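Local coordinates for protein adenylyltransferase thiF (Escherichia coli, PDB 1ZUD) that catalyses the ATP-dependent adenylation of the C-terminal glycine carboxylate of the sulfur carrier protein ThiS, a step in thiamine biosynthesis, at residues Ile72-Glu77 / Gln85-Arg90; Thr54-Asp59 / Gln99-Gln104; Tyr170-Pro175 / Ser238-Cys243. All coordinates share one frame; numbering follows the deposited sequence.

Contact 1 (Ile72-Glu77 / Gln85-Arg90)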
ATOM      1  N   ILE C  72       8.260 -12.002   0.094  1.00 26.84           N
ATOM      2  CA  ILE C  72       7.972 -12.404  -1.290  1.00 31.67           C
ATOM      3  C   ILE C  72       9.083 -12.571  -2.292  1.00 31.73           C
ATOM      4  O   ILE C  72       8.842 -13.021  -3.419  1.00 32.12           O
ATOM      5  CB  ILE C  72       6.933 -11.450  -1.933  0.50 32.00           C
ATOM      6  CG1 ILE C  72       7.560 -10.062  -2.126  0.50 33.98           C
ATOM      7  CG2 ILE C  72       5.674 -11.387  -1.070  0.50 32.84           C
ATOM      8  CD1 ILE C  72       6.599  -9.029  -2.656  0.50 36.10           C
ATOM      9  N   LEU C  73      10.290 -12.206  -1.909  1.00 30.76           N
ATOM     10  CA  LEU C  73      11.432 -12.344  -2.781  1.00 30.06           C
ATOM     11  C   LEU C  73      12.024 -13.755  -2.664  1.00 26.52           C
ATOM     12  O   LEU C  73      12.699 -14.200  -3.575  1.00 29.45           O
ATOM     13  CB  LEU C  73      12.489 -11.320  -2.373  1.00 28.29           C
ATOM     14  CG  LEU C  73      13.777 -11.117  -3.154  1.00 34.50           C
ATOM     15  CD1 LEU C  73      13.322 -10.789  -4.611  1.00 24.20           C
ATOM     16  CD2 LEU C  73      14.650  -9.913  -2.541  1.00 23.26           C
ATOM     17  N   PHE C  74      11.749 -14.449  -1.557  1.00 24.30           N
ATOM     18  CA  PHE C  74      12.325 -15.764  -1.265  1.00 26.23           C
ATOM     19  C   PHE C  74      11.453 -16.985  -1.621  1.00 27.80           C
ATOM     20  O   PHE C  74      10.282 -16.843  -1.853  1.00 24.21           O
ATOM     21  CB  PHE C  74      12.674 -15.811   0.227  1.00 25.72           C
ATOM     22  CG  PHE C  74      13.419 -14.590   0.699  1.00 23.95           C
ATOM     23  CD1 PHE C  74      13.046 -13.932   1.844  1.00 25.98           C
ATOM     24  CD2 PHE C  74      14.532 -14.124  -0.021  1.00 27.54           C
ATOM     25  CE1 PHE C  74      13.775 -12.806   2.284  1.00 25.42           C
ATOM     26  CE2 PHE C  74      15.261 -13.022   0.403  1.00 28.70           C
ATOM     27  CZ  PHE C  74      14.872 -12.364   1.565  1.00 20.65           C
ATOM     28  N   THR C  75      12.036 -18.175  -1.688  1.00 24.02           N
ATOM     29  CA  THR C  75      11.223 -19.346  -1.982  1.00 26.61           C
ATOM     30  C   THR C  75      11.631 -20.489  -1.064  1.00 28.76           C
ATOM     31  O   THR C  75      12.575 -20.387  -0.262  1.00 28.06           O
ATOM     32  CB  THR C  75      11.378 -19.820  -3.447  1.00 27.84           C
ATOM     33  OG1 THR C  75      12.681 -20.356  -3.633  1.00 30.97           O
ATOM     34  CG2 THR C  75      11.163 -18.681  -4.423  1.00 30.90           C
ATOM     35  N   THR C  76      10.904 -21.590  -1.162  1.00 28.86           N
ATOM     36  CA  THR C  76      11.202 -22.727  -0.324  1.00 25.98           C
ATOM     37  C   THR C  76      12.622 -23.222  -0.595  1.00 29.11           C
ATOM     38  O   THR C  76      13.277 -23.728   0.306  1.00 27.12           O
ATOM     39  CB  THR C  76      10.136 -23.871  -0.559  1.00 33.86           C
ATOM     40  OG1 THR C  76       8.881 -23.457  -0.017  1.00 34.85           O
ATOM     41  CG2 THR C  76      10.500 -25.137   0.164  1.00 41.22           C
ATOM     42  N   GLU C  77      13.106 -23.051  -1.821  1.00 29.05           N
ATOM     43  CA  GLU C  77      14.460 -23.496  -2.163  1.00 35.73           C
ATOM     44  C   GLU C  77      15.537 -22.640  -1.490  1.00 37.08           C
ATOM     45  O   GLU C  77      16.702 -23.022  -1.443  1.00 33.98           O
ATOM     46  CB  GLU C  77      14.690 -23.463  -3.687  0.50 37.43           C
ATOM     47  CG  GLU C  77      13.815 -24.432  -4.488  0.50 48.46           C
ATOM     48  CD  GLU C  77      12.565 -23.766  -5.081  0.50 54.07           C
ATOM     49  OE1 GLU C  77      11.876 -23.007  -4.350  0.50 54.63           O
ATOM     50  OE2 GLU C  77      12.277 -24.010  -6.280  0.50 52.73           O
ATOM     51  N   GLN C  85      22.459 -12.520   0.296  1.00 24.41           N
ATOM     52  CA  GLN C  85      22.981 -13.233  -0.876  1.00 23.76           C
ATOM     53  C   GLN C  85      21.854 -13.692  -1.786  1.00 23.65           C
ATOM     54  O   GLN C  85      21.925 -13.528  -3.014  1.00 27.65           O
ATOM     55  CB  GLN C  85      23.811 -14.437  -0.422  1.00 29.16           C
ATOM     56  CG  GLN C  85      24.143 -15.478  -1.523  1.00 38.07           C
ATOM     57  CD  GLN C  85      24.842 -16.732  -0.943  1.00 45.94           C
ATOM     58  OE1 GLN C  85      24.489 -17.870  -1.282  1.00 54.42           O
ATOM     59  NE2 GLN C  85      25.823 -16.519  -0.072  1.00 46.74           N
ATOM     60  N   VAL C  86      20.836 -14.321  -1.190  1.00 27.53           N
ATOM     61  CA  VAL C  86      19.659 -14.797  -1.915  1.00 22.97           C
ATOM     62  C   VAL C  86      18.971 -13.612  -2.621  1.00 25.74           C
ATOM     63  O   VAL C  86      18.563 -13.715  -3.775  1.00 22.90           O
ATOM     64  CB  VAL C  86      18.622 -15.471  -0.920  1.00 27.04           C
ATOM     65  CG1 VAL C  86      17.291 -15.702  -1.601  1.00 27.27           C
ATOM     66  CG2 VAL C  86      19.184 -16.811  -0.373  1.00 24.23           C
ATOM     67  N   SER C  87      18.817 -12.500  -1.904  1.00 21.92           N
ATOM     68  CA  SER C  87      18.183 -11.284  -2.437  1.00 23.92           C
ATOM     69  C   SER C  87      18.970 -10.758  -3.638  1.00 23.97           C
ATOM     70  O   SER C  87      18.387 -10.431  -4.671  1.00 24.48           O
ATOM     71  CB  SER C  87      18.131 -10.174  -1.346  1.00 21.01           C
ATOM     72  OG  SER C  87      17.235 -10.517  -0.276  1.00 26.55           O
ATOM     73  N   GLN C  88      20.293 -10.675  -3.496  1.00 22.62           N
ATOM     74  CA  GLN C  88      21.154 -10.204  -4.598  1.00 23.64           C
ATOM     75  C   GLN C  88      20.967 -11.148  -5.793  1.00 28.14           C
ATOM     76  O   GLN C  88      20.782 -10.681  -6.921  1.00 24.53           O
ATOM     77  CB  GLN C  88      22.636 -10.205  -4.128  0.50 22.50           C
ATOM     78  CG  GLN C  88      23.751  -9.879  -5.170  0.50 23.48           C
ATOM     79  CD  GLN C  88      25.153 -10.011  -4.559  0.50 26.96           C
ATOM     80  OE1 GLN C  88      25.505 -11.051  -3.982  0.50 27.84           O
ATOM     81  NE2 GLN C  88      25.952  -8.949  -4.661  0.50 27.71           N
ATOM     82  N   GLN C  89      20.918 -12.460  -5.553  1.00 23.84           N
ATOM     83  CA  GLN C  89      20.769 -13.389  -6.685  1.00 29.78           C
ATOM     84  C   GLN C  89      19.398 -13.316  -7.354  1.00 27.48           C
ATOM     85  O   GLN C  89      19.271 -13.317  -8.571  1.00 27.01           O
ATOM     86  CB  GLN C  89      21.046 -14.826  -6.196  1.00 33.03           C
ATOM     87  CG  GLN C  89      22.484 -14.964  -5.766  1.00 44.55           C
ATOM     88  CD  GLN C  89      22.841 -16.344  -5.247  1.00 47.99           C
ATOM     89  OE1 GLN C  89      21.969 -17.193  -5.039  1.00 52.45           O
ATOM     90  NE2 GLN C  89      24.130 -16.566  -5.013  1.00 47.87           N
ATOM     91  N   ARG C  90      18.346 -13.261  -6.543  1.00 23.78           N
ATOM     92  CA  ARG C  90      17.019 -13.174  -7.121  1.00 28.30           C
ATOM     93  C   ARG C  90      16.789 -11.846  -7.865  1.00 29.73           C
ATOM     94  O   ARG C  90      16.174 -11.813  -8.937  1.00 29.30           O
ATOM     95  CB  ARG C  90      15.980 -13.363  -6.032  1.00 29.48           C
ATOM     96  CG  ARG C  90      15.909 -14.823  -5.572  1.00 48.30           C
ATOM     97  CD  ARG C  90      16.000 -15.753  -6.803  1.00 60.82           C
ATOM     98  NE  ARG C  90      15.823 -17.176  -6.515  1.00 67.81           N
ATOM     99  CZ  ARG C  90      14.809 -17.672  -5.815  1.00 69.00           C
ATOM    100  NH1 ARG C  90      13.881 -16.855  -5.325  1.00 68.44           N
ATOM    101  NH2 ARG C  90      14.727 -18.981  -5.603  1.00 68.65           N
TER

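Contact 2 (Thr54-Asp59 / Gln99-Gln104)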
ATOM      1  N   THR C  54      22.145   1.555  -8.179  1.00 27.01           N
ATOM      2  CA  THR C  54      22.844   0.736  -7.182  1.00 27.59           C
ATOM      3  C   THR C  54      21.962   0.501  -5.959  1.00 25.12           C
ATOM      4  O   THR C  54      21.433   1.438  -5.358  1.00 20.47           O
ATOM      5  CB  THR C  54      24.156   1.390  -6.696  1.00 29.59           C
ATOM      6  OG1 THR C  54      24.969   1.704  -7.823  1.00 31.60           O
ATOM      7  CG2 THR C  54      24.943   0.421  -5.789  1.00 29.57           C
ATOM      8  N   LEU C  55      21.784  -0.753  -5.613  1.00 22.15           N
ATOM      9  CA  LEU C  55      21.032  -1.097  -4.415  1.00 22.76           C
ATOM     10  C   LEU C  55      21.960  -1.839  -3.487  1.00 24.92           C
ATOM     11  O   LEU C  55      22.594  -2.837  -3.880  1.00 25.24           O
ATOM     12  CB  LEU C  55      19.846  -2.039  -4.694  1.00 25.63           C
ATOM     13  CG  LEU C  55      18.696  -1.553  -5.522  1.00 31.47           C
ATOM     14  CD1 LEU C  55      17.693  -2.722  -5.680  1.00 31.69           C
ATOM     15  CD2 LEU C  55      18.043  -0.346  -4.810  1.00 34.45           C
ATOM     16  N   VAL C  56      22.034  -1.374  -2.252  1.00 18.79           N
ATOM     17  CA  VAL C  56      22.841  -2.053  -1.259  1.00 17.88           C
ATOM     18  C   VAL C  56      21.827  -2.727  -0.326  1.00 21.04           C
ATOM     19  O   VAL C  56      20.923  -2.078   0.197  1.00 23.36           O
ATOM     20  CB  VAL C  56      23.803  -1.017  -0.554  1.00 19.56           C
ATOM     21  CG1 VAL C  56      24.754  -1.735   0.424  1.00 15.65           C
ATOM     22  CG2 VAL C  56      24.716  -0.352  -1.634  1.00 20.95           C
ATOM     23  N   LEU C  57      21.980  -4.042  -0.128  1.00 18.73           N
ATOM     24  CA  LEU C  57      21.001  -4.847   0.597  1.00 22.17           C
ATOM     25  C   LEU C  57      21.692  -5.407   1.808  1.00 24.77           C
ATOM     26  O   LEU C  57      22.552  -6.253   1.689  1.00 26.70           O
ATOM     27  CB  LEU C  57      20.505  -5.967  -0.356  0.50 18.77           C
ATOM     28  CG  LEU C  57      20.156  -5.512  -1.817  0.50 23.09           C
ATOM     29  CD1 LEU C  57      20.431  -6.613  -2.862  0.50 20.05           C
ATOM     30  CD2 LEU C  57      18.679  -5.113  -1.884  0.50 18.42           C
ATOM     31  N   ALA C  58      21.281  -4.954   2.979  1.00 21.46           N
ATOM     32  CA  ALA C  58      21.929  -5.385   4.220  1.00 22.61           C
ATOM     33  C   ALA C  58      20.945  -6.162   5.102  1.00 26.42           C
ATOM     34  O   ALA C  58      19.819  -5.694   5.362  1.00 25.02           O
ATOM     35  CB  ALA C  58      22.461  -4.105   4.976  1.00 21.72           C
ATOM     36  N   ASP C  59      21.349  -7.345   5.561  1.00 20.01           N
ATOM     37  CA  ASP C  59      20.501  -8.113   6.484  1.00 23.23           C
ATOM     38  C   ASP C  59      21.406  -9.179   7.110  1.00 21.97           C
ATOM     39  O   ASP C  59      22.310  -9.676   6.451  1.00 24.04           O
ATOM     40  CB  ASP C  59      19.315  -8.776   5.745  1.00 26.98           C
ATOM     41  CG  ASP C  59      18.209  -9.337   6.717  1.00 40.94           C
ATOM     42  OD1 ASP C  59      17.174  -8.655   7.005  1.00 37.13           O
ATOM     43  OD2 ASP C  59      18.377 -10.484   7.200  1.00 48.39           O
ATOM     44  N   GLN C  99      23.629  -2.418 -10.406  1.00 22.81           N
ATOM     45  CA  GLN C  99      24.602  -2.870  -9.412  1.00 26.83           C
ATOM     46  C   GLN C  99      23.925  -3.368  -8.121  1.00 26.22           C
ATOM     47  O   GLN C  99      23.257  -2.590  -7.407  1.00 30.07           O
ATOM     48  CB  GLN C  99      25.573  -1.717  -9.101  1.00 26.97           C
ATOM     49  CG  GLN C  99      26.579  -1.994  -7.992  1.00 35.31           C
ATOM     50  CD  GLN C  99      27.398  -3.264  -8.211  1.00 45.62           C
ATOM     51  OE1 GLN C  99      27.924  -3.501  -9.304  1.00 47.97           O
ATOM     52  NE2 GLN C  99      27.520  -4.081  -7.162  1.00 48.51           N
ATOM     53  N   LEU C 100      24.073  -4.649  -7.801  1.00 25.94           N
ATOM     54  CA  LEU C 100      23.428  -5.156  -6.575  1.00 24.98           C
ATOM     55  C   LEU C 100      24.451  -5.599  -5.552  1.00 24.38           C
ATOM     56  O   LEU C 100      25.124  -6.577  -5.751  1.00 25.13           O
ATOM     57  CB  LEU C 100      22.449  -6.300  -6.912  1.00 28.45           C
ATOM     58  CG  LEU C 100      21.240  -5.916  -7.800  1.00 33.40           C
ATOM     59  CD1 LEU C 100      20.482  -7.191  -8.253  1.00 30.56           C
ATOM     60  CD2 LEU C 100      20.276  -4.966  -7.037  1.00 27.93           C
ATOM     61  N   THR C 101      24.553  -4.875  -4.437  1.00 20.93           N
ATOM     62  CA  THR C 101      25.540  -5.187  -3.417  1.00 26.76           C
ATOM     63  C   THR C 101      24.955  -5.817  -2.152  1.00 27.53           C
ATOM     64  O   THR C 101      24.042  -5.265  -1.539  1.00 23.98           O
ATOM     65  CB  THR C 101      26.293  -3.882  -3.060  1.00 30.62           C
ATOM     66  OG1 THR C 101      26.912  -3.400  -4.246  1.00 38.55           O
ATOM     67  CG2 THR C 101      27.344  -4.094  -1.957  1.00 26.43           C
ATOM     68  N   ALA C 102      25.501  -6.967  -1.773  1.00 24.28           N
ATOM     69  CA  ALA C 102      25.045  -7.727  -0.599  1.00 28.10           C
ATOM     70  C   ALA C 102      25.890  -7.509   0.607  1.00 25.84           C
ATOM     71  O   ALA C 102      27.091  -7.710   0.535  1.00 28.48           O
ATOM     72  CB  ALA C 102      25.066  -9.276  -0.912  1.00 27.24           C
ATOM     73  N   LEU C 103      25.284  -7.119   1.722  1.00 27.67           N
ATOM     74  CA  LEU C 103      26.028  -6.970   3.001  1.00 28.33           C
ATOM     75  C   LEU C 103      25.329  -7.880   4.017  1.00 28.29           C
ATOM     76  O   LEU C 103      24.243  -7.531   4.552  1.00 26.32           O
ATOM     77  CB  LEU C 103      25.966  -5.527   3.548  1.00 24.64           C
ATOM     78  CG  LEU C 103      26.451  -4.440   2.577  1.00 33.67           C
ATOM     79  CD1 LEU C 103      26.399  -3.046   3.252  1.00 29.80           C
ATOM     80  CD2 LEU C 103      27.890  -4.728   2.190  1.00 36.39           C
ATOM     81  N   GLN C 104      25.913  -9.043   4.285  1.00 25.06           N
ATOM     82  CA  GLN C 104      25.300  -9.959   5.244  1.00 24.95           C
ATOM     83  C   GLN C 104      25.801  -9.530   6.631  1.00 29.79           C
ATOM     84  O   GLN C 104      26.756 -10.092   7.174  1.00 28.28           O
ATOM     85  CB  GLN C 104      25.711 -11.403   4.966  1.00 27.48           C
ATOM     86  CG  GLN C 104      24.973 -12.446   5.821  1.00 27.17           C
ATOM     87  CD  GLN C 104      23.468 -12.531   5.541  1.00 31.85           C
ATOM     88  OE1 GLN C 104      22.966 -12.095   4.489  1.00 25.10           O
ATOM     89  NE2 GLN C 104      22.745 -13.099   6.487  1.00 27.20           N
TER

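Contact 3 (Tyr170-Pro175 / Ser238-Cys243). With ZN (zinc ion), chain H.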
ATOM      1  N   TYR C 170      13.649  10.948  13.513  1.00 21.30           N
ATOM      2  CA  TYR C 170      12.897   9.817  14.128  1.00 23.70           C
ATOM      3  C   TYR C 170      12.906   9.944  15.656  1.00 27.48           C
ATOM      4  O   TYR C 170      11.921   9.624  16.353  1.00 22.96           O
ATOM      5  CB  TYR C 170      13.541   8.479  13.738  1.00 26.43           C
ATOM      6  CG  TYR C 170      12.806   7.228  14.224  1.00 27.38           C
ATOM      7  CD1 TYR C 170      11.790   6.642  13.462  1.00 26.00           C
ATOM      8  CD2 TYR C 170      13.201   6.592  15.394  1.00 25.10           C
ATOM      9  CE1 TYR C 170      11.190   5.420  13.858  1.00 22.25           C
ATOM     10  CE2 TYR C 170      12.629   5.412  15.789  1.00 31.00           C
ATOM     11  CZ  TYR C 170      11.629   4.825  15.019  1.00 23.97           C
ATOM     12  OH  TYR C 170      11.121   3.633  15.455  1.00 27.82           O
ATOM     13  N   ARG C 171      14.034  10.433  16.165  1.00 23.64           N
ATOM     14  CA  ARG C 171      14.211  10.631  17.602  1.00 27.19           C
ATOM     15  C   ARG C 171      13.360  11.797  18.139  1.00 26.28           C
ATOM     16  O   ARG C 171      13.072  11.821  19.329  1.00 32.40           O
ATOM     17  CB  ARG C 171      15.710  10.838  17.923  1.00 29.38           C
ATOM     18  CG  ARG C 171      16.036  11.309  19.353  1.00 35.07           C
ATOM     19  CD  ARG C 171      15.943  10.223  20.382  1.00 37.23           C
ATOM     20  NE  ARG C 171      16.211  10.733  21.734  1.00 36.97           N
ATOM     21  CZ  ARG C 171      15.440  11.605  22.391  1.00 35.24           C
ATOM     22  NH1 ARG C 171      14.320  12.119  21.855  1.00 30.03           N
ATOM     23  NH2 ARG C 171      15.771  11.952  23.622  1.00 40.81           N
ATOM     24  N   CYS C 172      12.921  12.729  17.306  1.00 24.40           N
ATOM     25  CA  CYS C 172      12.029  13.806  17.828  1.00 23.28           C
ATOM     26  C   CYS C 172      10.663  13.224  18.178  1.00 24.51           C
ATOM     27  O   CYS C 172       9.975  13.675  19.099  1.00 25.13           O
ATOM     28  CB  CYS C 172      11.780  14.935  16.811  1.00 22.82           C
ATOM     29  SG  CYS C 172      13.233  15.957  16.388  1.00 26.22           S
ATOM     30  N   LEU C 173      10.255  12.215  17.415  1.00 22.59           N
ATOM     31  CA  LEU C 173       8.957  11.576  17.615  1.00 18.13           C
ATOM     32  C   LEU C 173       8.981  10.479  18.678  1.00 19.84           C
ATOM     33  O   LEU C 173       8.049  10.343  19.464  1.00 25.51           O
ATOM     34  CB  LEU C 173       8.502  10.966  16.263  1.00 23.53           C
ATOM     35  CG  LEU C 173       7.222  10.133  16.245  1.00 22.74           C
ATOM     36  CD1 LEU C 173       6.059  11.022  16.722  1.00 20.15           C
ATOM     37  CD2 LEU C 173       6.944   9.618  14.780  1.00 22.73           C
ATOM     38  N   TRP C 174      10.019   9.637  18.617  1.00 22.02           N
ATOM     39  CA  TRP C 174      10.207   8.513  19.512  1.00 21.55           C
ATOM     40  C   TRP C 174      11.485   8.680  20.334  1.00 26.84           C
ATOM     41  O   TRP C 174      12.623   8.452  19.844  1.00 25.66           O
ATOM     42  CB  TRP C 174      10.330   7.189  18.702  1.00 24.76           C
ATOM     43  CG  TRP C 174       9.122   6.917  17.815  1.00 23.23           C
ATOM     44  CD1 TRP C 174       9.129   6.778  16.454  1.00 24.78           C
ATOM     45  CD2 TRP C 174       7.748   6.778  18.227  1.00 27.34           C
ATOM     46  NE1 TRP C 174       7.848   6.564  15.998  1.00 22.04           N
ATOM     47  CE2 TRP C 174       6.981   6.556  17.056  1.00 23.28           C
ATOM     48  CE3 TRP C 174       7.090   6.809  19.474  1.00 30.10           C
ATOM     49  CZ2 TRP C 174       5.592   6.373  17.084  1.00 23.27           C
ATOM     50  CZ3 TRP C 174       5.704   6.620  19.510  1.00 31.50           C
ATOM     51  CH2 TRP C 174       4.971   6.406  18.321  1.00 26.78           C
ATOM     52  N   PRO C 175      11.326   9.077  21.599  1.00 29.96           N
ATOM     53  CA  PRO C 175      12.537   9.235  22.414  1.00 32.61           C
ATOM     54  C   PRO C 175      12.994   7.847  22.885  1.00 34.70           C
ATOM     55  O   PRO C 175      14.141   7.655  23.238  1.00 37.24           O
ATOM     56  CB  PRO C 175      12.070  10.106  23.602  1.00 34.45           C
ATOM     57  CG  PRO C 175      10.828  10.847  23.082  1.00 35.75           C
ATOM     58  CD  PRO C 175      10.163   9.792  22.172  1.00 29.27           C
ATOM     59  N   SER C 238      12.704  20.510  20.425  1.00 37.15           N
ATOM     60  CA  SER C 238      13.785  21.436  20.772  1.00 39.70           C
ATOM     61  C   SER C 238      14.973  20.762  21.395  1.00 35.72           C
ATOM     62  O   SER C 238      16.115  21.098  21.085  1.00 40.95           O
ATOM     63  CB  SER C 238      13.292  22.500  21.765  1.00 45.48           C
ATOM     64  OG  SER C 238      12.648  23.557  21.078  1.00 54.83           O
ATOM     65  N   GLY C 239      14.721  19.855  22.319  1.00 32.58           N
ATOM     66  CA  GLY C 239      15.845  19.201  22.954  1.00 34.08           C
ATOM     67  C   GLY C 239      16.289  17.914  22.253  1.00 37.46           C
ATOM     68  O   GLY C 239      16.994  17.104  22.864  1.00 41.51           O
ATOM     69  N   CYS C 240      15.921  17.695  20.990  1.00 34.63           N
ATOM     70  CA  CYS C 240      16.371  16.438  20.338  1.00 29.85           C
ATOM     71  C   CYS C 240      17.897  16.299  20.336  1.00 27.40           C
ATOM     72  O   CYS C 240      18.600  17.128  19.798  1.00 28.62           O
ATOM     73  CB  CYS C 240      15.872  16.347  18.875  1.00 29.84           C
ATOM     74  SG  CYS C 240      16.371  14.732  18.131  1.00 28.11           S
ATOM     75  N   PRO C 241      18.428  15.220  20.921  1.00 30.70           N
ATOM     76  CA  PRO C 241      19.893  15.045  20.940  1.00 32.13           C
ATOM     77  C   PRO C 241      20.532  14.695  19.596  1.00 32.91           C
ATOM     78  O   PRO C 241      21.738  14.698  19.475  1.00 31.91           O
ATOM     79  CB  PRO C 241      20.108  13.942  21.963  1.00 28.90           C
ATOM     80  CG  PRO C 241      18.817  13.127  21.848  1.00 33.35           C
ATOM     81  CD  PRO C 241      17.733  14.173  21.693  1.00 26.49           C
ATOM     82  N   VAL C 242      19.718  14.415  18.585  1.00 25.10           N
ATOM     83  CA  VAL C 242      20.231  14.071  17.266  1.00 24.16           C
ATOM     84  C   VAL C 242      20.203  15.238  16.294  1.00 23.79           C
ATOM     85  O   VAL C 242      21.211  15.577  15.698  1.00 24.61           O
ATOM     86  CB  VAL C 242      19.412  12.864  16.607  1.00 25.98           C
ATOM     87  CG1 VAL C 242      19.860  12.649  15.140  1.00 25.42           C
ATOM     88  CG2 VAL C 242      19.640  11.599  17.381  1.00 23.28           C
ATOM     89  N   CYS C 243      19.057  15.876  16.111  1.00 24.04           N
ATOM     90  CA  CYS C 243      18.987  16.954  15.133  1.00 29.04           C
ATOM     91  C   CYS C 243      18.876  18.306  15.859  1.00 30.84           C
ATOM     92  O   CYS C 243      18.713  19.333  15.218  1.00 31.59           O
ATOM     93  CB  CYS C 243      17.748  16.786  14.209  1.00 20.48           C
ATOM     94  SG  CYS C 243      16.123  17.070  15.040  1.00 30.10           S
TER
HETATM   95 ZN    ZN H 502      15.344  15.073  16.158  1.00 28.07          ZN

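Contact 1 (Ile72-Glu77 / Gln85-Arg90)
The hydroxyl oxygen Thr75 OG1 is gripped by two hydrogen bonds. Thr75 OG1 accepts one from Arg90 NH2 at 3.2 Å. Thr75 OG1 gives the other to Glu77 OE1 at 2.9 Å, from above the carboxylate plane. The bond from Arg90 is nearly straight, 166° at the hydrogen, and Thr75 OG1 lies at the guanidinium edge, close to its plane. A chi1 of 69° puts Thr75 OG1 in the crowded position between the backbone N and carbonyl carbon. The methyl Thr75 CG2 comes to 3.4 Å from Arg90 NH1. Arg90 reaches the loop by a bend at chi2 and crosses Thr75 at about a right angle. Glu77 OE1 stays 5.1 Å from Arg90 NH2, so the opposite charges probably attract without a salt bridge. Asp78 adds a long, weak ion pair to Arg90 NH2. The Thr75-Arg90 bond joins the loop between strand 54-58 and helix 83-94 to that helix, within the beta-alpha-beta crossover of the Rossmann-type domain. The helix starts at the ATP-binding Lys83, which touches Phe74. Next to the polar group the packing is mostly apolar. Leu73 has CG anti to the backbone N, and its two methyls part: CD2 reaches Ser87 OG at 3.5 Å, while CD1 lies 4.0 Å from Arg90 CB. Leu73 and the start of the Arg90 side chain run alongside one another, pointing opposite ways. The Phe74 ring meets the helix through CD2, CE2 and CZ. Phe74 CD2 lies 3.5 Å from Val86 CG1, crossing obliquely. Ser87 OG sits at the ring edge, 3.3 Å from Phe74 CE2, and is hydrogen-bonded to Lys83 O, one turn earlier in the helix. Helix 40-50 touches Leu73 and Phe74 through Thr41, and Gln93 of the second subunit packs on Thr75 and Glu77.

Contact 2 (Thr54-Asp59 / Gln99-Gln104)
Gln99 opens the pairing: Gln99 O accepts a hydrogen bond from Leu55 N at 3.0 Å. Its side chain lies beside Thr54, with Gln99 CG 3.7 Å from Thr54 CG2. A bend at chi2 turns the amide back along its own strand, where Gln99 NE2 donates to Thr101 OG1. Leu100 sits on the face that carries Leu55 and Leu57. Leu100 CD2 lies 3.7 Å from Leu55 CD1, and helix 83-94 covers Leu100 through Leu91 and Thr92. Both backbone groups of Thr101 bond to strand 54-58: Thr101 N gives to Leu55 O, and Thr101 O accepts from Leu57 N at 2.8 Å, almost along the C=O axis. Ala102 shares the helix-covered face and touches Gln88. Leu103 is on the face of Val56 and Ala58, with its CD1 3.5 Å from Val56 CG1, crossing obliquely. Its N bonds to Leu57 O and its O to Asp59 N. Gln104 folds at chi2 so that its amide lies beside Asp59 O, while OE1 is bonded to Ser84 and NE2 to Asp61 O. An alanine here would remove both amide bonds and would probably loosen the link to the start of helix 83-94 and to the residues just after Asp59. Asp59, which binds ATP, has its carboxylate held by Leu36 N and Asp61 N. Two parallel strands joined through helix 83-94 form the beta-alpha-beta crossover of a Rossmann-type nucleotide-binding fold.

Contact 3 (Tyr170-Pro175 / Ser238-Cys243)
The flat guanidinium of Arg171 lies between two prolines. Pro241 CD stands over the centre of one face, 3.4 Å above the plane. Pro175 CA is against the opposite face, offset toward the rim. The long axis of the arginine crosses Pro241 at about a right angle. NE and CZ also come near the proline ring, with Arg171 NE 3.5 Å from Pro241 CG. Arg171 takes this course because CG is anti to the backbone N and the chain bends at chi2. On the way Arg171 CG passes 3.6 Å from Cys240 SG, and its CB meets Val242 CG2. Beside the arginine, three thiolates converge on one zinc ion from different directions. Cys172 SG is 2.3 Å from ZN and comes from helix 170-173. Cys240 SG, 2.2 Å from ZN, is anti to its backbone N. Cys243 SG, at 2.4 Å from ZN, is turned between the backbone N and the carbonyl carbon, chi1 70°. Cys169 supplies the fourth sulfur, so two CxxC pairs, far apart in sequence, build a Cys4 zinc site. The Cys-Pro-Val-Cys turn has the form of a zinc knuckle. In it Cys240 SG accepts hydrogen bonds from Val242 N and Cys243 N, the second nearly straight at 172°. With the metal bond, three contacts hold this sulfur. The donors would probably spread some of the negative charge of the thiolate. Cys172 SG also lies 3.4 Å from Cys243 SG. The zinc thus ties helix 170-173 to the loop after strand 228-233. The ThiS chain borders this part: its Glu44 hydrogen-bonds Gly239 N and its Arg43 packs on Pro175.

Contact 2 and contact 1 share one crossover of the Rossmann-type sheet. Strand 54-58 leads through the loop of contact 1 into helix 83-94, which then leads to strand 99-103, the outermost strand at that end within the chain. Their centres are 13 Å apart, and Gln88 of the helix reaches Leu100 O with a probable hydrogen bond. Contact 3 comes later in the chain and sits apart, its centre 36 Å from that of contact 1 and 29 Å from that of contact 2. Contacts 1 and 2 thus lie in the ATP-binding part, and of the two only contact 1 meets the second subunit. Contact 3 is the zinc site beside bound ThiS.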